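Local structure of probable transcriptional regulator, LysR family protein (Rhodococcus sp., 2QL3) at residues M23-Y31 / R199-A207; A102-A111 / F127-F138. The protein probably acts as a DNA-binding transcription factor of the LysR family, of which this chain is the C-terminal, substrate-binding domain. All coordinates share one frame; numbering follows the deposited sequence.

Contact 1 of 2, residues M23-Y31 / R199-A207; sequences MLYAFTAEY and RAFIRFVTA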
loop_
_atom_site.group_PDB
_atom_site.type_symbol
_atom_site.label_atom_id
_atom_site.label_comp_id
_atom_site.label_asym_id
_atom_site.label_seq_id
_atom_site.Cartn_x
_atom_site.Cartn_y
_atom_site.Cartn_z
HETATM N N MSE A 23 14.015 -11.230 -1.091
HETATM C CA MSE A 23 14.025 -12.507 -0.401
HETATM C C MSE A 23 13.426 -13.596 -1.265
HETATM O O MSE A 23 14.024 -14.611 -1.445
HETATM C CB MSE A 23 13.163 -12.431 0.878
HETATM C CG MSE A 23 13.913 -12.423 2.134
HETATM SE SE MSE A 23 12.633 -12.553 3.664
HETATM C CE MSE A 23 11.382 -13.610 2.862
ATOM N N LEU A 24 12.215 -13.372 -1.765
ATOM C CA LEU A 24 11.537 -14.356 -2.644
ATOM C C LEU A 24 12.323 -14.582 -3.924
ATOM O O LEU A 24 12.494 -15.722 -4.365
ATOM C CB LEU A 24 10.087 -13.930 -2.976
ATOM C CG LEU A 24 8.993 -14.450 -2.000
ATOM C CD1 LEU A 24 9.558 -15.063 -0.682
ATOM C CD2 LEU A 24 7.815 -13.511 -1.805
ATOM N N TYR A 25 12.813 -13.498 -4.523
ATOM C CA TYR A 25 13.651 -13.631 -5.735
ATOM C C TYR A 25 14.896 -14.457 -5.439
ATOM O O TYR A 25 15.132 -15.479 -6.091
ATOM C CB TYR A 25 14.002 -12.248 -6.336
ATOM C CG TYR A 25 14.617 -12.383 -7.695
ATOM C CD1 TYR A 25 13.824 -12.367 -8.841
ATOM C CD2 TYR A 25 15.967 -12.599 -7.826
ATOM C CE1 TYR A 25 14.367 -12.544 -10.099
ATOM C CE2 TYR A 25 16.534 -12.793 -9.089
ATOM C CZ TYR A 25 15.715 -12.756 -10.213
ATOM O OH TYR A 25 16.256 -12.926 -11.456
ATOM N N ALA A 26 15.684 -14.041 -4.451
ATOM C CA ALA A 26 16.915 -14.762 -4.139
ATOM C C ALA A 26 16.635 -16.238 -3.772
ATOM O O ALA A 26 17.362 -17.158 -4.200
ATOM C CB ALA A 26 17.713 -14.048 -3.011
ATOM N N PHE A 27 15.581 -16.483 -2.989
ATOM C CA PHE A 27 15.294 -17.860 -2.547
ATOM C C PHE A 27 14.964 -18.760 -3.735
ATOM O O PHE A 27 15.569 -19.858 -3.907
ATOM C CB PHE A 27 14.228 -17.893 -1.410
ATOM C CG PHE A 27 13.886 -19.302 -0.936
ATOM C CD1 PHE A 27 14.765 -20.008 -0.121
ATOM C CD2 PHE A 27 12.700 -19.920 -1.325
ATOM C CE1 PHE A 27 14.467 -21.322 0.280
ATOM C CE2 PHE A 27 12.416 -21.226 -0.950
ATOM C CZ PHE A 27 13.290 -21.929 -0.150
ATOM N N THR A 28 14.067 -18.288 -4.603
ATOM C CA THR A 28 13.556 -19.105 -5.681
ATOM C C THR A 28 14.593 -19.295 -6.754
ATOM O O THR A 28 14.555 -20.295 -7.470
ATOM C CB THR A 28 12.205 -18.574 -6.275
ATOM O OG1 THR A 28 12.281 -17.163 -6.568
ATOM C CG2 THR A 28 11.085 -18.883 -5.305
ATOM N N ALA A 29 15.521 -18.334 -6.829
ATOM C CA ALA A 29 16.734 -18.403 -7.651
ATOM C C ALA A 29 17.708 -19.435 -7.094
ATOM O O ALA A 29 18.232 -20.233 -7.851
ATOM C CB ALA A 29 17.403 -17.030 -7.777
ATOM N N GLU A 30 17.951 -19.470 -5.783
ATOM C CA GLU A 30 18.804 -20.584 -5.314
ATOM C C GLU A 30 18.227 -21.973 -5.411
ATOM O O GLU A 30 18.986 -22.946 -5.586
ATOM C CB GLU A 30 19.519 -20.420 -3.972
ATOM C CG GLU A 30 21.021 -20.987 -4.236
ATOM C CD GLU A 30 21.827 -21.192 -3.003
ATOM O OE1 GLU A 30 22.115 -22.366 -2.666
ATOM O OE2 GLU A 30 22.189 -20.182 -2.360
ATOM N N TYR A 31 16.911 -22.054 -5.258
ATOM C CA TYR A 31 16.193 -23.331 -5.160
ATOM C C TYR A 31 15.061 -23.338 -6.169
ATOM O O TYR A 31 13.914 -23.126 -5.808
ATOM C CB TYR A 31 15.614 -23.505 -3.758
ATOM C CG TYR A 31 16.653 -23.610 -2.673
ATOM C CD1 TYR A 31 17.371 -24.785 -2.474
ATOM C CD2 TYR A 31 16.930 -22.519 -1.852
ATOM C CE1 TYR A 31 18.344 -24.872 -1.474
ATOM C CE2 TYR A 31 17.887 -22.590 -0.856
ATOM C CZ TYR A 31 18.590 -23.750 -0.667
ATOM O OH TYR A 31 19.530 -23.796 0.341
ATOM N N ARG A 199 13.047 -24.972 6.615
ATOM C CA ARG A 199 14.365 -24.890 7.212
ATOM C C ARG A 199 15.377 -24.263 6.213
ATOM O O ARG A 199 16.162 -23.375 6.584
ATOM C CB ARG A 199 14.794 -26.279 7.640
ATOM C CG ARG A 199 15.393 -26.264 8.951
ATOM C CD ARG A 199 15.080 -27.534 9.650
ATOM N NE ARG A 199 16.276 -28.348 9.754
ATOM C CZ ARG A 199 17.147 -28.301 10.766
ATOM N NH1 ARG A 199 16.966 -27.469 11.794
ATOM N NH2 ARG A 199 18.211 -29.110 10.752
ATOM N N ALA A 200 15.341 -24.701 4.958
ATOM C CA ALA A 200 16.221 -24.106 3.937
ATOM C C ALA A 200 15.961 -22.620 3.799
ATOM O O ALA A 200 16.921 -21.833 3.659
ATOM C CB ALA A 200 16.125 -24.822 2.560
ATOM N N PHE A 201 14.670 -22.240 3.893
ATOM C CA PHE A 201 14.275 -20.822 3.805
ATOM C C PHE A 201 14.854 -19.953 4.959
ATOM O O PHE A 201 15.472 -18.902 4.716
ATOM C CB PHE A 201 12.755 -20.655 3.715
ATOM C CG PHE A 201 12.323 -19.256 3.541
ATOM C CD1 PHE A 201 12.181 -18.733 2.272
ATOM C CD2 PHE A 201 12.007 -18.441 4.640
ATOM C CE1 PHE A 201 11.749 -17.437 2.062
ATOM C CE2 PHE A 201 11.585 -17.119 4.429
ATOM C CZ PHE A 201 11.479 -16.618 3.103
ATOM N N ILE A 202 14.660 -20.430 6.183
ATOM C CA ILE A 202 15.146 -19.788 7.344
ATOM C C ILE A 202 16.682 -19.636 7.295
ATOM O O ILE A 202 17.189 -18.553 7.574
ATOM C CB ILE A 202 14.703 -20.546 8.637
ATOM C CG1 ILE A 202 13.166 -20.512 8.766
ATOM C CG2 ILE A 202 15.474 -19.993 9.889
ATOM C CD1 ILE A 202 12.512 -21.626 9.674
ATOM N N ARG A 203 17.402 -20.685 6.919
ATOM C CA ARG A 203 18.869 -20.649 6.868
ATOM C C ARG A 203 19.307 -19.680 5.754
ATOM O O ARG A 203 20.287 -18.956 5.909
ATOM C CB ARG A 203 19.508 -22.069 6.680
ATOM C CG ARG A 203 19.265 -23.071 7.819
ATOM C CD ARG A 203 19.957 -24.407 7.502
ATOM N NE ARG A 203 19.738 -25.520 8.449
ATOM C CZ ARG A 203 19.925 -26.817 8.138
ATOM N NH1 ARG A 203 20.297 -27.160 6.906
ATOM N NH2 ARG A 203 19.748 -27.786 9.039
ATOM N N PHE A 204 18.566 -19.672 4.645
ATOM C CA PHE A 204 18.921 -18.885 3.483
ATOM C C PHE A 204 18.737 -17.382 3.759
ATOM O O PHE A 204 19.622 -16.576 3.418
ATOM C CB PHE A 204 18.179 -19.362 2.226
ATOM C CG PHE A 204 18.504 -18.531 0.966
ATOM C CD1 PHE A 204 19.590 -18.856 0.168
ATOM C CD2 PHE A 204 17.732 -17.442 0.628
ATOM C CE1 PHE A 204 19.915 -18.086 -0.998
ATOM C CE2 PHE A 204 18.034 -16.663 -0.509
ATOM C CZ PHE A 204 19.146 -16.992 -1.324
ATOM N N VAL A 205 17.649 -16.993 4.440
ATOM C CA VAL A 205 17.419 -15.563 4.691
ATOM C C VAL A 205 18.167 -15.022 5.908
ATOM O O VAL A 205 18.247 -13.804 6.098
ATOM C CB VAL A 205 15.904 -15.190 4.773
ATOM C CG1 VAL A 205 15.152 -15.699 3.501
ATOM C CG2 VAL A 205 15.271 -15.722 6.091
ATOM N N THR A 206 18.683 -15.910 6.737
ATOM C CA THR A 206 19.500 -15.512 7.873
ATOM C C THR A 206 21.014 -15.769 7.662
ATOM O O THR A 206 21.805 -15.698 8.631
ATOM C CB THR A 206 18.998 -16.182 9.157
ATOM O OG1 THR A 206 19.094 -17.586 9.009
ATOM C CG2 THR A 206 17.551 -15.867 9.373
ATOM N N ALA A 207 21.418 -16.018 6.417
ATOM C CA ALA A 207 22.818 -16.344 6.106
ATOM C C ALA A 207 23.685 -15.084 6.039
ATOM O O ALA A 207 23.247 -14.083 5.450
ATOM C CB ALA A 207 22.893 -17.100 4.799
HETATM O O HOH W 1 19.396 -22.554 2.630
#
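Phe27 and Phe201 meet in a T-shaped stack where helix 20-30 packs against helix 196-205. The short helical segments cross obliquely, 10.6 Å apart at closest approach. The edge of the Phe201 ring points at the face of Phe27, with the planes 72° apart. Phe201 CD1 stands over the middle of that face, 3.7 Å from Phe27 CG. Phe27 CG lies anti to the backbone N (chi1 179°), which reaches the ring out to the backbone of Phe201. The edge of Phe27 is turned toward the face of Phe204 in a second, offset edge-to-face pair, with Phe27 CD1 4.0 Å from Phe204 CD2. The three rings form one aromatic cluster. The edge of the Phe204 ring meets Ala26, whose CB is 3.6 Å from Phe204 CE2. Selenomethionine Met23 adds an oblique Met-aromatic contact to Phe201. Met23 CG packs on Val205 CG1 at 3.8 Å.

The other side is looser and more polar. The exposed Glu30 brings OE2 to the edge of the Phe204 ring, 3.4 Å from CE1, and its carboxylate is turned 77° from the ring plane. Tyr31, just past the helix end, meets Ala200 loosely, its OH 4.2 Å from Ala200 CB, and its ring also brushes Phe204. A water bridges Tyr31 OH, at 2.6 Å, and Ala200 O, to which it donates. No direct hydrogen bond joins the two segments.

This is plain structural packing of two helices against the mixed sheet of the LysR substrate-binding domain. Phe27 and Phe201 both rest on Ile7 of strand 5-11, and Leu24 packs on Val36 and Phe38 of strand 34-40. Val205 reaches Leu74 of strand 69-84, while Leu24 also meets Phe144 of the second subunit.

Contact 2 of 2, residues A102-A111 / F127-F138; sequences AEHPMVLLDA and FAPRVAYRTANF. With PO4 (phosphate ion), chain M.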
loop_
_atom_site.group_PDB
_atom_site.type_symbol
_atom_site.label_atom_id
_atom_site.label_comp_id
_atom_site.label_asym_id
_atom_site.label_seq_id
_atom_site.Cartn_x
_atom_site.Cartn_y
_atom_site.Cartn_z
ATOM N N ALA A 102 4.101 18.052 18.704
ATOM C CA ALA A 102 2.902 17.705 19.473
ATOM C C ALA A 102 1.656 18.471 19.029
ATOM O O ALA A 102 0.520 17.946 19.121
ATOM C CB ALA A 102 3.145 17.890 21.003
ATOM N N GLU A 103 1.841 19.712 18.578
ATOM C CA GLU A 103 0.699 20.511 18.166
ATOM C C GLU A 103 0.460 20.561 16.633
ATOM O O GLU A 103 -0.461 21.216 16.189
ATOM C CB GLU A 103 0.728 21.916 18.818
ATOM C CG GLU A 103 0.491 21.882 20.375
ATOM C CD GLU A 103 -0.975 21.506 20.769
ATOM O OE1 GLU A 103 -1.887 22.382 20.620
ATOM O OE2 GLU A 103 -1.225 20.352 21.226
ATOM N N HIS A 104 1.283 19.861 15.845
ATOM C CA HIS A 104 1.091 19.793 14.376
ATOM C C HIS A 104 0.277 18.538 14.063
ATOM O O HIS A 104 0.406 17.523 14.779
ATOM C CB HIS A 104 2.435 19.683 13.665
ATOM C CG HIS A 104 3.241 20.936 13.687
ATOM N ND1 HIS A 104 4.160 21.214 14.682
ATOM C CD2 HIS A 104 3.289 21.976 12.825
ATOM C CE1 HIS A 104 4.708 22.393 14.449
ATOM N NE2 HIS A 104 4.211 22.867 13.320
ATOM N N PRO A 105 -0.565 18.591 12.996
ATOM C CA PRO A 105 -1.463 17.484 12.684
ATOM C C PRO A 105 -0.669 16.260 12.279
ATOM O O PRO A 105 0.256 16.391 11.504
ATOM C CB PRO A 105 -2.227 17.968 11.427
ATOM C CG PRO A 105 -1.585 19.172 10.978
ATOM C CD PRO A 105 -0.708 19.720 12.055
HETATM N N MSE A 106 -1.026 15.082 12.781
HETATM C CA MSE A 106 -0.341 13.887 12.374
HETATM C C MSE A 106 -1.160 13.059 11.369
HETATM O O MSE A 106 -2.370 13.063 11.422
HETATM C CB MSE A 106 0.064 13.039 13.622
HETATM C CG MSE A 106 0.892 11.770 13.272
HETATM SE SE MSE A 106 0.651 10.436 14.683
HETATM C CE MSE A 106 2.140 9.165 14.169
ATOM N N VAL A 107 -0.461 12.368 10.447
ATOM C CA VAL A 107 -1.026 11.340 9.558
ATOM C C VAL A 107 -0.555 10.029 10.204
ATOM O O VAL A 107 0.654 9.779 10.304
ATOM C CB VAL A 107 -0.464 11.422 8.094
ATOM C CG1 VAL A 107 -0.980 10.271 7.236
ATOM C CG2 VAL A 107 -0.848 12.714 7.434
ATOM N N LEU A 108 -1.502 9.255 10.722
ATOM C CA LEU A 108 -1.214 8.024 11.455
ATOM C C LEU A 108 -1.351 6.796 10.546
ATOM O O LEU A 108 -2.392 6.578 9.904
ATOM C CB LEU A 108 -2.156 7.906 12.659
ATOM C CG LEU A 108 -2.170 6.607 13.433
ATOM C CD1 LEU A 108 -0.946 6.546 14.257
ATOM C CD2 LEU A 108 -3.395 6.447 14.361
ATOM N N LEU A 109 -0.282 6.010 10.471
ATOM C CA LEU A 109 -0.370 4.688 9.858
ATOM C C LEU A 109 -1.006 3.724 10.878
ATOM O O LEU A 109 -0.430 3.422 11.906
ATOM C CB LEU A 109 1.018 4.192 9.429
ATOM C CG LEU A 109 0.946 2.811 8.707
ATOM C CD1 LEU A 109 0.126 2.940 7.403
ATOM C CD2 LEU A 109 2.298 2.247 8.432
ATOM N N ASP A 110 -2.246 3.321 10.642
ATOM C CA ASP A 110 -2.888 2.469 11.616
ATOM C C ASP A 110 -2.788 1.053 11.060
ATOM O O ASP A 110 -3.709 0.590 10.395
ATOM C CB ASP A 110 -4.346 2.853 11.799
ATOM C CG ASP A 110 -5.051 1.995 12.886
ATOM O OD1 ASP A 110 -4.477 0.969 13.399
ATOM O OD2 ASP A 110 -6.193 2.349 13.226
ATOM N N ALA A 111 -1.662 0.390 11.283
ATOM C CA ALA A 111 -1.499 -0.975 10.763
ATOM C C ALA A 111 -0.841 -1.783 11.856
ATOM O O ALA A 111 0.385 -1.922 11.836
ATOM C CB ALA A 111 -0.658 -0.986 9.454
ATOM N N PHE A 127 3.169 13.076 24.831
ATOM C CA PHE A 127 1.921 13.562 24.224
ATOM C C PHE A 127 1.093 12.497 23.549
ATOM O O PHE A 127 1.545 11.349 23.362
ATOM C CB PHE A 127 2.138 14.790 23.314
ATOM C CG PHE A 127 2.856 14.479 22.041
ATOM C CD1 PHE A 127 4.243 14.280 22.035
ATOM C CD2 PHE A 127 2.149 14.377 20.839
ATOM C CE1 PHE A 127 4.919 13.939 20.869
ATOM C CE2 PHE A 127 2.820 14.079 19.644
ATOM C CZ PHE A 127 4.197 13.858 19.658
ATOM N N ALA A 128 -0.152 12.870 23.284
ATOM C CA ALA A 128 -1.094 12.105 22.503
ATOM C C ALA A 128 -1.212 12.904 21.204
ATOM O O ALA A 128 -1.520 14.094 21.225
ATOM C CB ALA A 128 -2.451 12.031 23.231
ATOM N N PRO A 129 -0.873 12.289 20.081
ATOM C CA PRO A 129 -0.855 13.134 18.871
ATOM C C PRO A 129 -2.263 13.535 18.412
ATOM O O PRO A 129 -3.237 12.772 18.654
ATOM C CB PRO A 129 -0.231 12.235 17.833
ATOM C CG PRO A 129 -0.631 10.830 18.286
ATOM C CD PRO A 129 -0.496 10.889 19.802
ATOM N N ARG A 130 -2.326 14.689 17.749
ATOM C CA ARG A 130 -3.531 15.179 17.049
ATOM C C ARG A 130 -3.576 14.530 15.661
ATOM O O ARG A 130 -2.901 15.000 14.749
ATOM C CB ARG A 130 -3.495 16.706 16.844
ATOM C CG ARG A 130 -3.135 17.607 18.102
ATOM C CD ARG A 130 -3.042 19.122 17.741
ATOM N NE ARG A 130 -4.124 19.519 16.827
ATOM C CZ ARG A 130 -3.999 19.867 15.530
ATOM N NH1 ARG A 130 -2.810 19.938 14.925
ATOM N NH2 ARG A 130 -5.086 20.166 14.818
ATOM N N VAL A 131 -4.371 13.473 15.520
ATOM C CA VAL A 131 -4.422 12.685 14.294
ATOM C C VAL A 131 -5.487 13.320 13.397
ATOM O O VAL A 131 -6.706 13.339 13.709
ATOM C CB VAL A 131 -4.673 11.190 14.575
ATOM C CG1 VAL A 131 -4.651 10.366 13.280
ATOM C CG2 VAL A 131 -3.625 10.656 15.550
ATOM N N ALA A 132 -4.985 13.960 12.355
ATOM C CA ALA A 132 -5.792 14.565 11.284
ATOM C C ALA A 132 -6.269 13.509 10.280
ATOM O O ALA A 132 -7.372 13.636 9.696
ATOM C CB ALA A 132 -4.968 15.630 10.568
ATOM N N TYR A 133 -5.457 12.480 10.052
ATOM C CA TYR A 133 -5.790 11.451 9.076
ATOM C C TYR A 133 -5.212 10.112 9.516
ATOM O O TYR A 133 -4.130 10.058 10.062
ATOM C CB TYR A 133 -5.290 11.802 7.645
ATOM C CG TYR A 133 -5.847 13.092 7.113
ATOM C CD1 TYR A 133 -7.144 13.148 6.588
ATOM C CD2 TYR A 133 -5.097 14.286 7.195
ATOM C CE1 TYR A 133 -7.704 14.376 6.135
ATOM C CE2 TYR A 133 -5.635 15.528 6.742
ATOM C CZ TYR A 133 -6.945 15.537 6.199
ATOM O OH TYR A 133 -7.504 16.700 5.738
ATOM N N ARG A 134 -5.954 9.045 9.249
ATOM C CA ARG A 134 -5.578 7.702 9.612
ATOM C C ARG A 134 -5.721 6.849 8.352
ATOM O O ARG A 134 -6.611 7.112 7.501
ATOM C CB ARG A 134 -6.515 7.255 10.757
ATOM C CG ARG A 134 -6.429 5.845 11.163
ATOM C CD ARG A 134 -7.535 5.554 12.226
ATOM N NE ARG A 134 -7.462 6.483 13.370
ATOM C CZ ARG A 134 -6.902 6.219 14.561
ATOM N NH1 ARG A 134 -6.918 7.169 15.501
ATOM N NH2 ARG A 134 -6.340 5.025 14.826
ATOM N N THR A 135 -4.788 5.900 8.177
ATOM C CA THR A 135 -4.759 4.990 7.005
ATOM C C THR A 135 -4.016 3.692 7.368
ATOM O O THR A 135 -3.051 3.693 8.154
ATOM C CB THR A 135 -4.051 5.638 5.767
ATOM O OG1 THR A 135 -3.920 4.656 4.724
ATOM C CG2 THR A 135 -2.627 6.125 6.124
ATOM N N ALA A 136 -4.432 2.565 6.830
ATOM C CA ALA A 136 -3.591 1.364 7.006
ATOM C C ALA A 136 -2.595 1.153 5.842
ATOM O O ALA A 136 -1.799 0.200 5.849
ATOM C CB ALA A 136 -4.467 0.090 7.240
ATOM N N ASN A 137 -2.603 2.086 4.888
ATOM C CA ASN A 137 -1.799 1.987 3.675
ATOM C C ASN A 137 -0.499 2.792 3.786
ATOM O O ASN A 137 -0.537 3.967 3.972
ATOM C CB ASN A 137 -2.590 2.468 2.484
ATOM C CG ASN A 137 -1.905 2.120 1.151
ATOM O OD1 ASN A 137 -1.053 1.218 1.091
ATOM N ND2 ASN A 137 -2.271 2.819 0.098
ATOM N N PHE A 138 0.642 2.139 3.693
ATOM C CA PHE A 138 1.938 2.798 3.913
ATOM C C PHE A 138 2.144 3.951 2.966
ATOM O O PHE A 138 2.593 5.011 3.374
ATOM C CB PHE A 138 3.050 1.761 3.766
ATOM C CG PHE A 138 4.372 2.150 4.289
ATOM C CD1 PHE A 138 4.773 1.747 5.559
ATOM C CD2 PHE A 138 5.305 2.758 3.466
ATOM C CE1 PHE A 138 6.077 2.043 6.058
ATOM C CE2 PHE A 138 6.580 3.056 3.956
ATOM C CZ PHE A 138 6.958 2.720 5.251
HETATM P P PO4 M . -7.483 12.759 17.806
HETATM O O1 PO4 M . -7.873 11.987 19.066
HETATM O O2 PO4 M . -7.750 11.852 16.621
HETATM O O3 PO4 M . -8.269 14.066 17.683
HETATM O O4 PO4 M . -6.013 13.120 17.794
HETATM O O HOH W 2 -0.762 16.414 20.953
#
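Leu108 and Arg134 both set CG anti to the backbone N (chi1 171° and 172°), and their side chains run side by side off the same face of the sheet. Arg134 then bends at chi3, so that Leu108 CD2 lies over one face of the guanidinium, 3.3 Å from Arg134 NH2. The two strands are the parallel pair of a beta-alpha-beta unit, strand 106-109, helix 114-125 and strand 131-135. Met106 N hydrogen-bonds to Arg130 O, Leu108 N to Tyr133 O and Asp110 N to Thr135 O. Thr135 N returns a bond to Leu108 O. A beta bulge shifts the register by one after Met106. Met106 O accepts from Ala132 N at 2.9 Å and, weakly, from Tyr133 N.

Apolar side chains pack on the faces of the pair. Leu108 CB meets Val131 CG1 at 3.6 Å. The selenium of selenomethionine Met106 lies 3.7 Å from Pro129 CB. Tyr133 lies on the face of Val107 and Leu109, opposite Leu108, and meets Phe144 edge-to-face.

At the far end Ala102 CB sits over one face of the Phe127 ring in a CH-pi contact, 3.7 Å from its centroid. An alanine in place of Phe127 would probably leave that methyl without its aromatic cover and open a gap beside Leu98 and Cys122. Arg130, bent at chi3, brings NH1 to Glu103 O in a weak hydrogen bond beside Pro105. Val131 N hydrogen-bonds to a phosphate, probably from the crystallisation liquor.

Thr135 OG1 accepts from Asn137 N in an ST turn just before helix 138-147, and also bonds Glu40 of the second subunit. Asp110 OD1 is hydrogen-bonded to Thr115 OG1. Asp110 OD2 forms a salt bridge with Arg134 NH2 at 3.1 Å, met from above the carboxylate plane but within the guanidinium plane.

How the contacts relate
The two contacts lie on opposite sides of the chain's centre, with centres about 36 Å apart and nearest atoms about 16 Å apart. They share no helix or strand. Contact 1 joins helices from near the two ends of the chain, whereas contact 2 joins strands separated by a single helix. Each mixes buried and solvent-facing residues. In contact 1 the binding is aromatic and apolar, and water makes its one polar bridge. In contact 2 backbone hydrogen bonds set the register, with a salt bridge near one end. Both touch the second subunit: Thr28 of contact 1 packs on its Tyr133, a residue of contact 2 in that copy.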